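Local coordinates for lipoprotein (Leptospira interrogans serogroup Icterohaemorrhagiae serovar copenhageni, PDB 6OE6), which is of unknown function but, as a predicted lipoprotein, is probably tethered to a membrane by a lipid at its N-terminus, at residues F48-T53 against L105-Y110; Y56-S61 against D119-V124; L87-N92 against Q96-S101. All coordinates share one frame; numbering follows the deposited sequence.

Contact 1: residues F48-T53 against L105-Y110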
loop_
_atom_site.group_PDB
_atom_site.type_symbol
_atom_site.label_atom_id
_atom_site.label_comp_id
_atom_site.label_asym_id
_atom_site.label_seq_id
_atom_site.Cartn_x
_atom_site.Cartn_y
_atom_site.Cartn_z
ATOM N N PHE A 48 2.322 1.852 9.444
ATOM C CA PHE A 48 1.181 1.028 9.825
ATOM C C PHE A 48 1.597 -0.022 10.857
ATOM O O PHE A 48 2.743 -0.501 10.862
ATOM C CB PHE A 48 0.585 0.328 8.591
ATOM C CG PHE A 48 0.127 1.278 7.497
ATOM C CD1 PHE A 48 -0.568 2.440 7.802
ATOM C CD2 PHE A 48 0.373 0.990 6.154
ATOM C CE1 PHE A 48 -0.994 3.310 6.802
ATOM C CE2 PHE A 48 -0.050 1.853 5.156
ATOM C CZ PHE A 48 -0.733 3.015 5.478
ATOM N N PRO A 49 0.700 -0.397 11.760
ATOM C CA PRO A 49 1.011 -1.443 12.733
ATOM C C PRO A 49 0.869 -2.816 12.093
ATOM O O PRO A 49 0.300 -2.959 11.019
ATOM C CB PRO A 49 -0.058 -1.227 13.811
ATOM C CG PRO A 49 -1.250 -0.780 12.999
ATOM C CD PRO A 49 -0.680 0.098 11.896
ATOM N N ASP A 50 1.372 -3.833 12.797
ATOM C CA ASP A 50 1.333 -5.205 12.294
ATOM C C ASP A 50 0.101 -5.972 12.758
ATOM O O ASP A 50 0.008 -7.185 12.524
ATOM C CB ASP A 50 2.603 -5.961 12.706
ATOM C CG ASP A 50 2.632 -6.339 14.192
ATOM O OD1 ASP A 50 1.888 -5.768 15.022
ATOM O OD2 ASP A 50 3.425 -7.237 14.532
ATOM N N ASP A 51 -0.843 -5.308 13.425
ATOM C CA ASP A 51 -1.985 -6.020 13.977
ATOM C C ASP A 51 -3.319 -5.514 13.435
ATOM O O ASP A 51 -4.374 -5.809 14.021
ATOM C CB ASP A 51 -1.955 -5.960 15.507
ATOM C CG ASP A 51 -2.094 -4.554 16.055
ATOM O OD1 ASP A 51 -2.110 -3.581 15.283
ATOM O OD2 ASP A 51 -2.207 -4.426 17.299
ATOM N N LYS A 52 -3.282 -4.753 12.345
ATOM C CA LYS A 52 -4.476 -4.300 11.650
ATOM C C LYS A 52 -4.339 -4.617 10.170
ATOM O O LYS A 52 -3.240 -4.584 9.609
ATOM C CB LYS A 52 -4.707 -2.789 11.814
ATOM C CG LYS A 52 -4.874 -2.323 13.258
ATOM C CD LYS A 52 -6.161 -2.826 13.876
ATOM C CE LYS A 52 -6.354 -2.245 15.275
ATOM N NZ LYS A 52 -7.592 -2.740 15.947
ATOM N N THR A 53 -5.465 -4.926 9.542
ATOM C CA THR A 53 -5.433 -5.185 8.107
ATOM C C THR A 53 -5.332 -3.850 7.378
ATOM O O THR A 53 -6.078 -2.913 7.672
ATOM C CB THR A 53 -6.664 -6.003 7.697
ATOM O OG1 THR A 53 -6.542 -7.323 8.251
ATOM C CG2 THR A 53 -6.768 -6.139 6.173
ATOM N N LEU A 105 1.084 -8.801 7.155
ATOM C CA LEU A 105 2.450 -8.511 6.701
ATOM C C LEU A 105 3.415 -8.510 7.884
ATOM O O LEU A 105 3.082 -8.033 8.967
ATOM C CB LEU A 105 2.523 -7.150 5.987
ATOM C CG LEU A 105 1.719 -7.043 4.675
ATOM C CD1 LEU A 105 1.816 -5.592 4.139
ATOM C CD2 LEU A 105 2.163 -8.052 3.603
ATOM N N SER A 106 4.609 -9.064 7.673
ATOM C CA SER A 106 5.667 -8.980 8.677
ATOM C C SER A 106 6.137 -7.530 8.803
ATOM O O SER A 106 6.048 -6.755 7.843
ATOM C CB SER A 106 6.854 -9.856 8.282
ATOM O OG SER A 106 6.481 -11.225 8.294
ATOM N N PRO A 107 6.688 -7.147 9.952
ATOM C CA PRO A 107 7.281 -5.808 10.052
ATOM C C PRO A 107 8.327 -5.612 8.964
ATOM O O PRO A 107 9.058 -6.539 8.607
ATOM C CB PRO A 107 7.892 -5.804 11.455
ATOM C CG PRO A 107 7.012 -6.718 12.206
ATOM C CD PRO A 107 6.722 -7.847 11.247
ATOM N N GLY A 108 8.342 -4.420 8.386
ATOM C CA GLY A 108 9.321 -4.119 7.360
ATOM C C GLY A 108 8.880 -2.962 6.485
ATOM O O GLY A 108 7.930 -2.249 6.783
ATOM N N LYS A 109 9.613 -2.787 5.400
ATOM C CA LYS A 109 9.367 -1.700 4.468
ATOM C C LYS A 109 8.857 -2.306 3.171
ATOM O O LYS A 109 9.431 -3.282 2.680
ATOM C CB LYS A 109 10.663 -0.899 4.241
ATOM C CG LYS A 109 10.454 0.401 3.456
ATOM C CD LYS A 109 11.710 1.309 3.551
ATOM C CE LYS A 109 12.875 0.755 2.746
ATOM N NZ LYS A 109 14.095 1.645 2.775
ATOM N N TYR A 110 7.792 -1.720 2.617
ATOM C CA TYR A 110 7.085 -2.280 1.469
ATOM C C TYR A 110 6.885 -1.235 0.393
ATOM O O TYR A 110 6.794 -0.033 0.672
ATOM C CB TYR A 110 5.681 -2.828 1.864
ATOM C CG TYR A 110 5.804 -4.004 2.814
ATOM C CD1 TYR A 110 5.888 -5.302 2.300
ATOM C CD2 TYR A 110 5.901 -3.811 4.196
ATOM C CE1 TYR A 110 6.048 -6.387 3.129
ATOM C CE2 TYR A 110 6.044 -4.900 5.045
ATOM C CZ TYR A 110 6.110 -6.188 4.487
ATOM O OH TYR A 110 6.265 -7.289 5.291
HETATM O O HOH W 1 1.216 -8.758 10.824
#
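Asp50 meets Leu105 and Pro107 in a loose, water-bridged surface contact between two loops at one end of the fold. Asp50 O takes a hydrogen bond of 2.6 Å from the water, and the same water donates its other hydrogen bond to Leu105 O at 2.7 Å. Direct contact is thin: Asp50 CB faces Leu105 O at 4.3 Å, and CG, held between the backbone N and the carbonyl carbon (chi1 74°), carries OD2 to 4.3 Å from Pro107 CG. The carboxylate's OD1 turns to Thr131 OG1 in a weak hydrogen bond. Both loops are crossings between the two sheets of a beta-sandwich: 48-53 leaves strand 47-49 for strand 53-59, while 105-110 enters strand 108-116. Strand 119-129 lies between 47-49 and 108-116, bonding through its backbone to Phe48 and to Gly108. The second loop is also braced from within. Tyr110 OH donates to Ser106 O at 2.6 Å, reaching it at the edge of the ring, and Leu105 CD1 sits 4.2 Å above the centre of one ring face.

Contact 2: residues Y56-S61 against D119-V124. With FMT (formic acid), chain D.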
loop_
_atom_site.group_PDB
_atom_site.type_symbol
_atom_site.label_atom_id
_atom_site.label_comp_id
_atom_site.label_asym_id
_atom_site.label_seq_id
_atom_site.Cartn_x
_atom_site.Cartn_y
_atom_site.Cartn_z
ATOM N N TYR A 56 -6.257 -0.483 1.097
ATOM C CA TYR A 56 -5.943 0.649 0.242
ATOM C C TYR A 56 -6.974 0.808 -0.862
ATOM O O TYR A 56 -7.716 -0.118 -1.236
ATOM C CB TYR A 56 -4.519 0.549 -0.379
ATOM C CG TYR A 56 -4.453 -0.467 -1.505
ATOM C CD1 TYR A 56 -4.724 -0.099 -2.822
ATOM C CD2 TYR A 56 -4.131 -1.781 -1.248
ATOM C CE1 TYR A 56 -4.697 -1.031 -3.845
ATOM C CE2 TYR A 56 -4.100 -2.715 -2.254
ATOM C CZ TYR A 56 -4.375 -2.335 -3.555
ATOM O OH TYR A 56 -4.344 -3.291 -4.550
ATOM N N ILE A 57 -7.033 2.033 -1.354
ATOM C CA ILE A 57 -7.745 2.353 -2.576
ATOM C C ILE A 57 -6.755 3.100 -3.454
ATOM O O ILE A 57 -5.882 3.822 -2.953
ATOM C CB ILE A 57 -9.019 3.183 -2.291
ATOM C CG1 ILE A 57 -9.889 3.276 -3.541
ATOM C CG2 ILE A 57 -8.668 4.572 -1.759
ATOM C CD1 ILE A 57 -11.292 3.821 -3.271
ATOM N N TYR A 58 -6.843 2.886 -4.766
ATOM C CA TYR A 58 -6.094 3.705 -5.715
ATOM C C TYR A 58 -7.054 4.344 -6.703
ATOM O O TYR A 58 -7.830 3.643 -7.355
ATOM C CB TYR A 58 -5.026 2.896 -6.470
ATOM C CG TYR A 58 -4.206 3.770 -7.394
ATOM C CD1 TYR A 58 -3.291 4.681 -6.886
ATOM C CD2 TYR A 58 -4.377 3.720 -8.769
ATOM C CE1 TYR A 58 -2.554 5.495 -7.726
ATOM C CE2 TYR A 58 -3.644 4.526 -9.610
ATOM C CZ TYR A 58 -2.733 5.410 -9.087
ATOM O OH TYR A 58 -2.006 6.225 -9.922
ATOM N N ARG A 59 -6.999 5.666 -6.818
ATOM C CA ARG A 59 -7.828 6.386 -7.781
ATOM C C ARG A 59 -6.958 6.807 -8.956
ATOM O O ARG A 59 -6.001 7.568 -8.780
ATOM C CB ARG A 59 -8.502 7.603 -7.152
ATOM C CG ARG A 59 -9.438 8.322 -8.152
ATOM C CD ARG A 59 -10.407 9.287 -7.481
ATOM N NE ARG A 59 -10.777 8.852 -6.138
ATOM C CZ ARG A 59 -10.660 9.603 -5.048
ATOM N NH1 ARG A 59 -10.201 10.846 -5.139
ATOM N NH2 ARG A 59 -11.014 9.114 -3.866
ATOM N N PHE A 60 -7.291 6.306 -10.144
ATOM C CA PHE A 60 -6.516 6.597 -11.339
ATOM C C PHE A 60 -6.689 8.051 -11.759
ATOM O O PHE A 60 -7.771 8.629 -11.649
ATOM C CB PHE A 60 -6.933 5.687 -12.495
ATOM C CG PHE A 60 -6.610 4.249 -12.282
ATOM C CD1 PHE A 60 -5.444 3.710 -12.798
ATOM C CD2 PHE A 60 -7.469 3.431 -11.564
ATOM C CE1 PHE A 60 -5.134 2.383 -12.603
ATOM C CE2 PHE A 60 -7.166 2.101 -11.363
ATOM C CZ PHE A 60 -5.991 1.577 -11.877
ATOM N N SER A 61 -5.605 8.636 -12.267
ATOM C CA SER A 61 -5.667 9.999 -12.779
ATOM C C SER A 61 -6.414 10.107 -14.104
ATOM O O SER A 61 -6.828 11.212 -14.471
ATOM C CB SER A 61 -4.258 10.565 -12.952
ATOM O OG SER A 61 -3.586 9.910 -14.013
ATOM N N ASP A 119 2.316 -0.860 -18.222
ATOM C CA ASP A 119 3.242 0.114 -17.656
ATOM C C ASP A 119 2.983 0.303 -16.167
ATOM O O ASP A 119 1.827 0.377 -15.733
ATOM C CB ASP A 119 3.114 1.467 -18.358
ATOM C CG ASP A 119 3.155 1.350 -19.867
ATOM O OD1 ASP A 119 3.944 0.529 -20.380
ATOM O OD2 ASP A 119 2.391 2.074 -20.536
ATOM N N VAL A 120 4.061 0.390 -15.385
ATOM C CA VAL A 120 3.928 0.867 -14.011
ATOM C C VAL A 120 3.594 2.353 -14.067
ATOM O O VAL A 120 4.314 3.141 -14.692
ATOM C CB VAL A 120 5.201 0.603 -13.194
ATOM C CG1 VAL A 120 5.106 1.281 -11.833
ATOM C CG2 VAL A 120 5.416 -0.889 -13.000
ATOM N N ILE A 121 2.477 2.735 -13.453
ATOM C CA ILE A 121 1.980 4.105 -13.519
ATOM C C ILE A 121 2.055 4.828 -12.187
ATOM O O ILE A 121 1.893 6.059 -12.162
ATOM C CB ILE A 121 0.530 4.161 -14.050
ATOM C CG1 ILE A 121 -0.389 3.380 -13.104
ATOM C CG2 ILE A 121 0.444 3.644 -15.479
ATOM C CD1 ILE A 121 -1.831 3.648 -13.333
ATOM N N ASP A 122 2.290 4.123 -11.083
ATOM C CA ASP A 122 2.367 4.785 -9.792
ATOM C C ASP A 122 2.907 3.783 -8.784
ATOM O O ASP A 122 2.890 2.571 -9.016
ATOM C CB ASP A 122 1.004 5.309 -9.348
ATOM C CG ASP A 122 1.096 6.596 -8.565
ATOM O OD1 ASP A 122 2.161 6.893 -7.987
ATOM O OD2 ASP A 122 0.082 7.319 -8.540
ATOM N N GLU A 123 3.418 4.309 -7.677
ATOM C CA GLU A 123 3.959 3.458 -6.629
ATOM C C GLU A 123 4.026 4.264 -5.342
ATOM O O GLU A 123 4.031 5.494 -5.359
ATOM C CB GLU A 123 5.343 2.908 -7.008
ATOM C CG GLU A 123 6.442 3.943 -7.013
ATOM C CD GLU A 123 7.715 3.419 -7.652
ATOM O OE1 GLU A 123 7.659 3.011 -8.833
ATOM O OE2 GLU A 123 8.759 3.405 -6.975
ATOM N N VAL A 124 4.083 3.549 -4.225
ATOM C CA VAL A 124 4.035 4.159 -2.899
ATOM C C VAL A 124 4.730 3.222 -1.917
ATOM O O VAL A 124 4.625 1.994 -2.027
ATOM C CB VAL A 124 2.575 4.446 -2.473
ATOM C CG1 VAL A 124 1.779 3.149 -2.377
ATOM C CG2 VAL A 124 2.534 5.234 -1.146
HETATM C C FMT D . -4.395 -6.682 -2.823
HETATM O O1 FMT D . -5.381 -7.133 -2.257
HETATM O O2 FMT D . -4.476 -5.764 -3.638
#
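Tyr58 reaches from strand 53-59 across the interior of the sandwich to Asp122 on strand 119-129, and one hydrogen bond joins the two sheets here. Its CG stands anti to the backbone N (chi1 -177°), which sends the ring out toward the opposite strand. Tyr58 OH donates a hydrogen bond to Asp122 OD2 at 2.7 Å, and OD2 accepts with its anti lone pair, the one pointing away from OD1. Carboxylate and ring are turned almost perpendicular, 86° apart, with OD2 lying in the ring plane at its edge, and Asp122 CB backs the hydroxyl at 3.2 Å from Tyr58 OH. The other oxygen, OD1, accepts from Glu123 N at 2.9 Å and forms a salt bridge with Arg43.

The apolar part centres on the end of Ile121. CD1 touches the rim of the Phe60 ring, 3.6 Å from CE1 and close to the ring plane, and lies 4.2 Å from Tyr58 CE2. Phe60 in turn offers a face to its neighbour: Tyr58 CD2 sits 3.9 Å above the ring centre. A classic beta bulge makes this grouping possible, because Ile121 and Asp122 both pair with Val114 and both point toward segment 56-61, one bringing a methyl and the next a carboxylate.

Further along strand 53-59, Tyr56 OH donates to O2 of a formic acid molecule at 2.6 Å, met at the ring edge; the formic acid probably came from the crystallisation liquor.

Buried Tyr58 thus has its hydroxyl proton placed, and with the tyrosine on one oxygen and arginine plus a backbone N-H on the other, Asp122 would probably be stabilised as the carboxylate.

Contact 3: residues L87-N92 against Q96-S101. With NA (sodium ion), chain C; FMT (formic acid), chain D.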
loop_
_atom_site.group_PDB
_atom_site.type_symbol
_atom_site.label_atom_id
_atom_site.label_comp_id
_atom_site.label_asym_id
_atom_site.label_seq_id
_atom_site.Cartn_x
_atom_site.Cartn_y
_atom_site.Cartn_z
ATOM N N LEU A 87 -0.898 -9.242 -8.393
ATOM C CA LEU A 87 -2.307 -9.602 -8.326
ATOM C C LEU A 87 -3.061 -8.802 -9.374
ATOM O O LEU A 87 -2.949 -7.571 -9.416
ATOM C CB LEU A 87 -2.863 -9.312 -6.931
ATOM C CG LEU A 87 -4.122 -10.025 -6.469
ATOM C CD1 LEU A 87 -3.830 -11.507 -6.261
ATOM C CD2 LEU A 87 -4.585 -9.376 -5.177
ATOM N N ARG A 88 -3.811 -9.509 -10.217
ATOM C CA ARG A 88 -4.666 -8.867 -11.205
ATOM C C ARG A 88 -5.819 -8.153 -10.500
ATOM O O ARG A 88 -6.482 -8.734 -9.634
ATOM C CB ARG A 88 -5.196 -9.918 -12.185
ATOM C CG ARG A 88 -5.862 -9.328 -13.406
ATOM C CD ARG A 88 -6.201 -10.413 -14.419
ATOM N NE ARG A 88 -6.554 -9.855 -15.719
ATOM C CZ ARG A 88 -6.875 -10.588 -16.779
ATOM N NH1 ARG A 88 -6.885 -11.912 -16.693
ATOM N NH2 ARG A 88 -7.185 -9.999 -17.927
ATOM N N LYS A 89 -6.088 -6.914 -10.898
ATOM C CA LYS A 89 -7.156 -6.122 -10.303
ATOM C C LYS A 89 -8.153 -5.707 -11.369
ATOM O O LYS A 89 -7.784 -5.436 -12.516
ATOM C CB LYS A 89 -6.625 -4.857 -9.626
ATOM C CG LYS A 89 -5.529 -5.091 -8.573
ATOM C CD LYS A 89 -6.031 -5.965 -7.429
ATOM C CE LYS A 89 -6.912 -5.229 -6.463
ATOM N NZ LYS A 89 -7.181 -6.027 -5.215
ATOM N N ARG A 90 -9.413 -5.637 -10.971
ATOM C CA ARG A 90 -10.463 -5.221 -11.891
ATOM C C ARG A 90 -10.943 -3.830 -11.501
ATOM O O ARG A 90 -11.546 -3.667 -10.430
ATOM C CB ARG A 90 -11.620 -6.223 -11.879
ATOM C CG ARG A 90 -12.614 -5.988 -13.000
ATOM C CD ARG A 90 -13.917 -6.733 -12.780
ATOM N NE ARG A 90 -13.721 -8.172 -12.626
ATOM C CZ ARG A 90 -13.567 -9.019 -13.639
ATOM N NH1 ARG A 90 -13.570 -8.573 -14.888
ATOM N NH2 ARG A 90 -13.405 -10.315 -13.403
ATOM N N PRO A 91 -10.696 -2.807 -12.312
ATOM C CA PRO A 91 -11.086 -1.449 -11.921
ATOM C C PRO A 91 -12.597 -1.279 -11.888
ATOM O O PRO A 91 -13.335 -1.913 -12.644
ATOM C CB PRO A 91 -10.465 -0.574 -13.013
ATOM C CG PRO A 91 -9.384 -1.410 -13.623
ATOM C CD PRO A 91 -9.879 -2.820 -13.537
ATOM N N ASN A 92 -13.054 -0.431 -10.969
ATOM C CA ASN A 92 -14.426 0.061 -10.995
ATOM C C ASN A 92 -14.440 1.259 -11.931
ATOM O O ASN A 92 -13.804 2.279 -11.621
ATOM C CB ASN A 92 -14.885 0.455 -9.597
ATOM C CG ASN A 92 -16.328 0.971 -9.559
ATOM O OD1 ASN A 92 -16.751 1.722 -10.425
ATOM N ND2 ASN A 92 -17.069 0.586 -8.521
ATOM N N GLN A 96 -13.449 4.977 -10.825
ATOM C CA GLN A 96 -12.082 5.003 -11.354
ATOM C C GLN A 96 -11.083 4.563 -10.282
ATOM O O GLN A 96 -10.077 5.226 -10.025
ATOM C CB GLN A 96 -11.724 6.378 -11.921
ATOM C CG GLN A 96 -12.624 6.826 -13.061
ATOM C CD GLN A 96 -12.119 8.096 -13.742
ATOM O OE1 GLN A 96 -10.936 8.440 -13.645
ATOM N NE2 GLN A 96 -13.017 8.798 -14.428
ATOM N N THR A 97 -11.382 3.432 -9.642
ATOM C CA THR A 97 -10.572 2.940 -8.531
ATOM C C THR A 97 -10.299 1.450 -8.673
ATOM O O THR A 97 -10.987 0.737 -9.410
ATOM C CB THR A 97 -11.269 3.200 -7.178
ATOM O OG1 THR A 97 -12.573 2.611 -7.182
ATOM C CG2 THR A 97 -11.378 4.716 -6.891
ATOM N N ILE A 98 -9.237 1.005 -7.981
ATOM C CA ILE A 98 -9.060 -0.375 -7.552
ATOM C C ILE A 98 -8.866 -0.338 -6.041
ATOM O O ILE A 98 -8.525 0.699 -5.466
ATOM C CB ILE A 98 -7.867 -1.067 -8.240
ATOM C CG1 ILE A 98 -6.603 -0.216 -8.074
ATOM C CG2 ILE A 98 -8.181 -1.353 -9.720
ATOM C CD1 ILE A 98 -5.305 -0.912 -8.512
ATOM N N GLU A 99 -9.111 -1.479 -5.389
ATOM C CA GLU A 99 -8.996 -1.570 -3.938
ATOM C C GLU A 99 -8.338 -2.898 -3.584
ATOM O O GLU A 99 -8.511 -3.890 -4.296
ATOM C CB GLU A 99 -10.381 -1.493 -3.254
ATOM C CG GLU A 99 -10.999 -0.073 -3.104
ATOM C CD GLU A 99 -12.514 -0.075 -2.843
ATOM O OE1 GLU A 99 -13.289 -0.212 -3.821
ATOM O OE2 GLU A 99 -12.934 0.082 -1.667
ATOM N N GLY A 100 -7.633 -2.934 -2.454
ATOM C CA GLY A 100 -7.121 -4.202 -1.965
ATOM C C GLY A 100 -6.778 -4.084 -0.497
ATOM O O GLY A 100 -7.068 -3.074 0.147
ATOM N N SER A 101 -6.194 -5.154 0.052
ATOM C CA SER A 101 -5.829 -5.108 1.462
ATOM C C SER A 101 -4.761 -6.151 1.757
ATOM O O SER A 101 -4.628 -7.169 1.051
ATOM C CB SER A 101 -7.053 -5.294 2.370
ATOM O OG SER A 101 -7.649 -6.586 2.217
HETATM NA NA NA C . -4.223 -9.595 0.493
HETATM C C FMT D . -4.395 -6.682 -2.823
HETATM O O1 FMT D . -5.381 -7.133 -2.257
HETATM O O2 FMT D . -4.476 -5.764 -3.638
HETATM O O HOH W 2 -4.492 -9.454 -1.592
#
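Lys89 bends over Ile98 and then reaches down to the backbone of strand 97-101. Its CB rests 3.8 Å from Ile98 CG2 and its CG 4.2 Å from Ile98 CD1, the two side chains crossing at about a right angle. Turns at chi2 (-61°) and chi3 (-77°) then fold the chain back. CD passes 4.1 Å from O2 of the formic acid, and CE lies beside Glu99 O. At the tip, NZ donates to Glu99 O at 2.7 Å, approaching at a C=O...N angle of 140° and tilted from the carbonyl plane, and also to formic acid O2 at 3.1 Å. The same small molecule takes an N-H from Ser101 through O1, which accepts a hydrogen bond from a water as well; that water and Ser101 O both bind a sodium ion.

Toward the turn, Pro91 lies alongside Ile98, its CA 3.6 Å from Ile98 CG2. Asn92 N donates to Thr97 O at 2.8 Å, while Asn92 O receives only weak bonds from Gln96 N and Thr97 N: a G1 beta bulge, with Gln96 and Thr97 both facing Asn92, in the turn between the sheets. Asn92 OD1 accepts hydrogen bonds from Val94 N and Ser95 N.

Around this linkage, strand 81-89 is the edge of the mixed sheet beside 70-77, whereas 97-102 edges the antiparallel sheet beside 53-59, and Ile98 touches Val72 and Tyr58.

Overall arrangement
Contact 1, a water-joined surface contact, links loops that adjoin two strands of the mixed sheet; contacts 2 and 3 run between the two sheets and are partly buried. Contact 2 spans the sandwich between strands 53-59 and 119-129, whereas contact 3 closes the turn from 81-89 to 97-102 largely with backbone bonds and a lysine. These two are neighbours, centres about 10 Å apart: Tyr58 N and Tyr56 N pair with Ile98 O and Gly100 O, and both contacts touch the same formic acid. The centre of contact 1 lies about 20 Å from that of contact 2 and about 21 Å from that of contact 3, yet Thr53 CG2 still packs on Ser101 CB of contact 3.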